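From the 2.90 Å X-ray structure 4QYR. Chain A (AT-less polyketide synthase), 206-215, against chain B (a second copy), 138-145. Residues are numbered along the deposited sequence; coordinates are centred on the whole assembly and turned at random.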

# COMPACT_ATOMS: atom_id res chain seq x y z
N VAL A 206 -7.35 6.21 22.90
CA VAL A 206 -8.63 5.61 23.25
C VAL A 206 -9.51 5.30 22.04
O VAL A 206 -10.23 4.30 22.04
CB VAL A 206 -9.42 6.54 24.16
CG1 VAL A 206 -10.62 5.83 24.70
CG2 VAL A 206 -8.55 7.01 25.29
N ASP A 207 -9.44 6.18 21.05
CA ASP A 207 -10.32 6.15 19.88
C ASP A 207 -10.68 4.75 19.38
O ASP A 207 -11.87 4.39 19.36
CB ASP A 207 -9.67 6.93 18.74
CG ASP A 207 -9.53 8.41 19.05
OD1 ASP A 207 -10.37 9.21 18.56
OD2 ASP A 207 -8.57 8.77 19.78
N THR A 208 -9.69 3.96 18.99
CA THR A 208 -10.00 2.66 18.41
C THR A 208 -10.49 1.67 19.46
O THR A 208 -11.30 0.80 19.16
CB THR A 208 -8.79 2.07 17.68
OG1 THR A 208 -8.20 3.08 16.86
CG2 THR A 208 -9.21 0.91 16.80
N PHE A 209 -10.02 1.82 20.69
CA PHE A 209 -10.46 0.96 21.78
C PHE A 209 -11.96 1.06 21.95
O PHE A 209 -12.68 0.06 21.90
CB PHE A 209 -9.77 1.34 23.09
CG PHE A 209 -8.45 0.67 23.31
CD1 PHE A 209 -8.38 -0.71 23.48
CD2 PHE A 209 -7.27 1.41 23.36
CE1 PHE A 209 -7.14 -1.35 23.69
CE2 PHE A 209 -6.02 0.79 23.57
CZ PHE A 209 -5.96 -0.59 23.73
N ALA A 210 -12.41 2.29 22.15
CA ALA A 210 -13.81 2.59 22.35
C ALA A 210 -14.64 2.08 21.20
O ALA A 210 -15.68 1.46 21.39
CB ALA A 210 -14.01 4.09 22.53
N ALA A 211 -14.17 2.34 19.99
CA ALA A 211 -14.97 2.05 18.81
C ALA A 211 -15.16 0.55 18.63
O ALA A 211 -16.29 0.07 18.45
CB ALA A 211 -14.33 2.65 17.58
N THR A 212 -14.06 -0.19 18.70
CA THR A 212 -14.10 -1.64 18.61
C THR A 212 -15.05 -2.23 19.63
O THR A 212 -15.77 -3.17 19.33
CB THR A 212 -12.72 -2.24 18.82
OG1 THR A 212 -11.78 -1.51 18.03
CG2 THR A 212 -12.69 -3.69 18.39
N HIS A 213 -15.06 -1.66 20.83
CA HIS A 213 -15.94 -2.13 21.88
C HIS A 213 -17.41 -1.99 21.50
O HIS A 213 -18.20 -2.90 21.73
CB HIS A 213 -15.66 -1.38 23.18
CG HIS A 213 -16.50 -1.84 24.33
ND1 HIS A 213 -16.68 -3.18 24.63
CD2 HIS A 213 -17.20 -1.15 25.26
CE1 HIS A 213 -17.46 -3.29 25.68
NE2 HIS A 213 -17.79 -2.08 26.09
N MSE A 214 -17.76 -0.85 20.92
CA MSE A 214 -19.13 -0.61 20.46
C MSE A 214 -19.51 -1.61 19.39
O MSE A 214 -20.61 -2.16 19.41
CB MSE A 214 -19.28 0.81 19.93
CG MSE A 214 -19.22 1.85 21.01
SE MSE A 214 -19.89 3.57 20.45
CE MSE A 214 -19.39 4.58 22.04
N ALA A 215 -18.58 -1.86 18.48
CA ALA A 215 -18.73 -2.92 17.50
C ALA A 215 -18.96 -4.32 18.13
O ALA A 215 -19.30 -5.26 17.41
CB ALA A 215 -17.51 -2.96 16.60
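Chain B (138-145) APDGFTAT

Chain B meets the chain A helix with an extended lead-in followed by the first turn of a helix of its own. Ala138(B), Pro139(B) and Asp140(B) have psi values of 150°, 143° and 169°, so the backbone is stretched there; Gly141(B) has phi/psi of -60/-24, and the residues after it are helical. The N-to-C directions of helices 207-214 and 141-145 make an angle of 118° (signed crossing angle -118°), an oblique crossing that leans toward antiparallel, with the axes approaching to 7.9 Å. The backbones come nearest at Ala211(A) and Gly141(B), whose CA atoms are 4.3 Å apart.

Pro139(B) has the largest covered area, 81 Å². Its CA-to-CB bond points toward chain A, and its CG packs 3.6 Å from CB of Ala210(A), an apolar contact, while its CB lies 4.0 Å from O of Asp207(A). Met214(A), a selenomethionine with 57 Å² covered, reaches over the same lead-in with chi angles m, t, t: its CE is 3.2 Å from O of Pro139(B), and its SE 3.2 Å from OD1 of Asp140(B).

Ala211(A), with 52 Å² covered, sits at the crossing. Its CB is 3.2 Å from O of Asp140(B) and 3.8 Å from CB of Ala144(B), one helical turn beyond Asp140(B), while its O lies 3.7 Å from CA of Gly141(B).

No hydrogen bond joins the two stretches, so the 353 Å² buried between them, both sides summed, rests on packing. Within chain B, Asp140(B) caps the helix by accepting at OD2 from N of Phe142(B) (3.0 Å, 154°), and its own N donates to OG1 of Thr143(B) at 3.1 Å.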

# COMPACT_ATOMS: atom_id res chain seq x y z
N ALA B 138 -17.67 12.17 20.37
CA ALA B 138 -17.30 10.92 21.02
C ALA B 138 -17.13 9.82 19.97
O ALA B 138 -17.75 9.86 18.91
CB ALA B 138 -18.33 10.52 22.04
N PRO B 139 -16.24 8.86 20.25
CA PRO B 139 -16.05 7.75 19.30
C PRO B 139 -17.29 6.88 19.12
O PRO B 139 -18.04 6.65 20.08
CB PRO B 139 -14.90 6.95 19.93
CG PRO B 139 -14.84 7.40 21.36
CD PRO B 139 -15.26 8.82 21.34
N ASP B 140 -17.52 6.42 17.89
CA ASP B 140 -18.51 5.38 17.64
C ASP B 140 -17.83 4.26 16.87
O ASP B 140 -16.71 4.42 16.41
CB ASP B 140 -19.72 5.91 16.86
CG ASP B 140 -20.76 4.81 16.57
OD1 ASP B 140 -21.15 4.09 17.52
OD2 ASP B 140 -21.15 4.64 15.40
N GLY B 141 -18.51 3.13 16.75
CA GLY B 141 -18.08 2.05 15.89
C GLY B 141 -17.96 2.46 14.44
O GLY B 141 -17.20 1.86 13.69
N PHE B 142 -18.70 3.49 14.04
CA PHE B 142 -18.64 3.94 12.66
C PHE B 142 -17.43 4.82 12.38
O PHE B 142 -17.03 4.99 11.22
CB PHE B 142 -19.91 4.71 12.27
CG PHE B 142 -21.12 3.84 12.12
CD1 PHE B 142 -21.03 2.61 11.50
CD2 PHE B 142 -22.35 4.25 12.64
CE1 PHE B 142 -22.16 1.80 11.38
CE2 PHE B 142 -23.46 3.46 12.52
CZ PHE B 142 -23.37 2.24 11.90
N THR B 143 -16.87 5.41 13.44
CA THR B 143 -15.74 6.33 13.26
C THR B 143 -14.52 5.59 12.75
O THR B 143 -13.89 6.01 11.78
CB THR B 143 -15.33 7.04 14.54
OG1 THR B 143 -16.48 7.53 15.24
CG2 THR B 143 -14.40 8.20 14.18
N ALA B 144 -14.19 4.49 13.42
CA ALA B 144 -13.05 3.65 13.07
C ALA B 144 -13.15 3.14 11.63
O ALA B 144 -12.24 3.32 10.82
CB ALA B 144 -12.96 2.48 14.02
N THR B 145 -14.27 2.50 11.33
CA THR B 145 -14.62 2.14 9.98
C THR B 145 -14.61 3.34 9.03
O THR B 145 -14.23 3.23 7.86
CB THR B 145 -15.99 1.48 10.00
OG1 THR B 145 -15.82 0.06 10.03
CG2 THR B 145 -16.84 1.89 8.78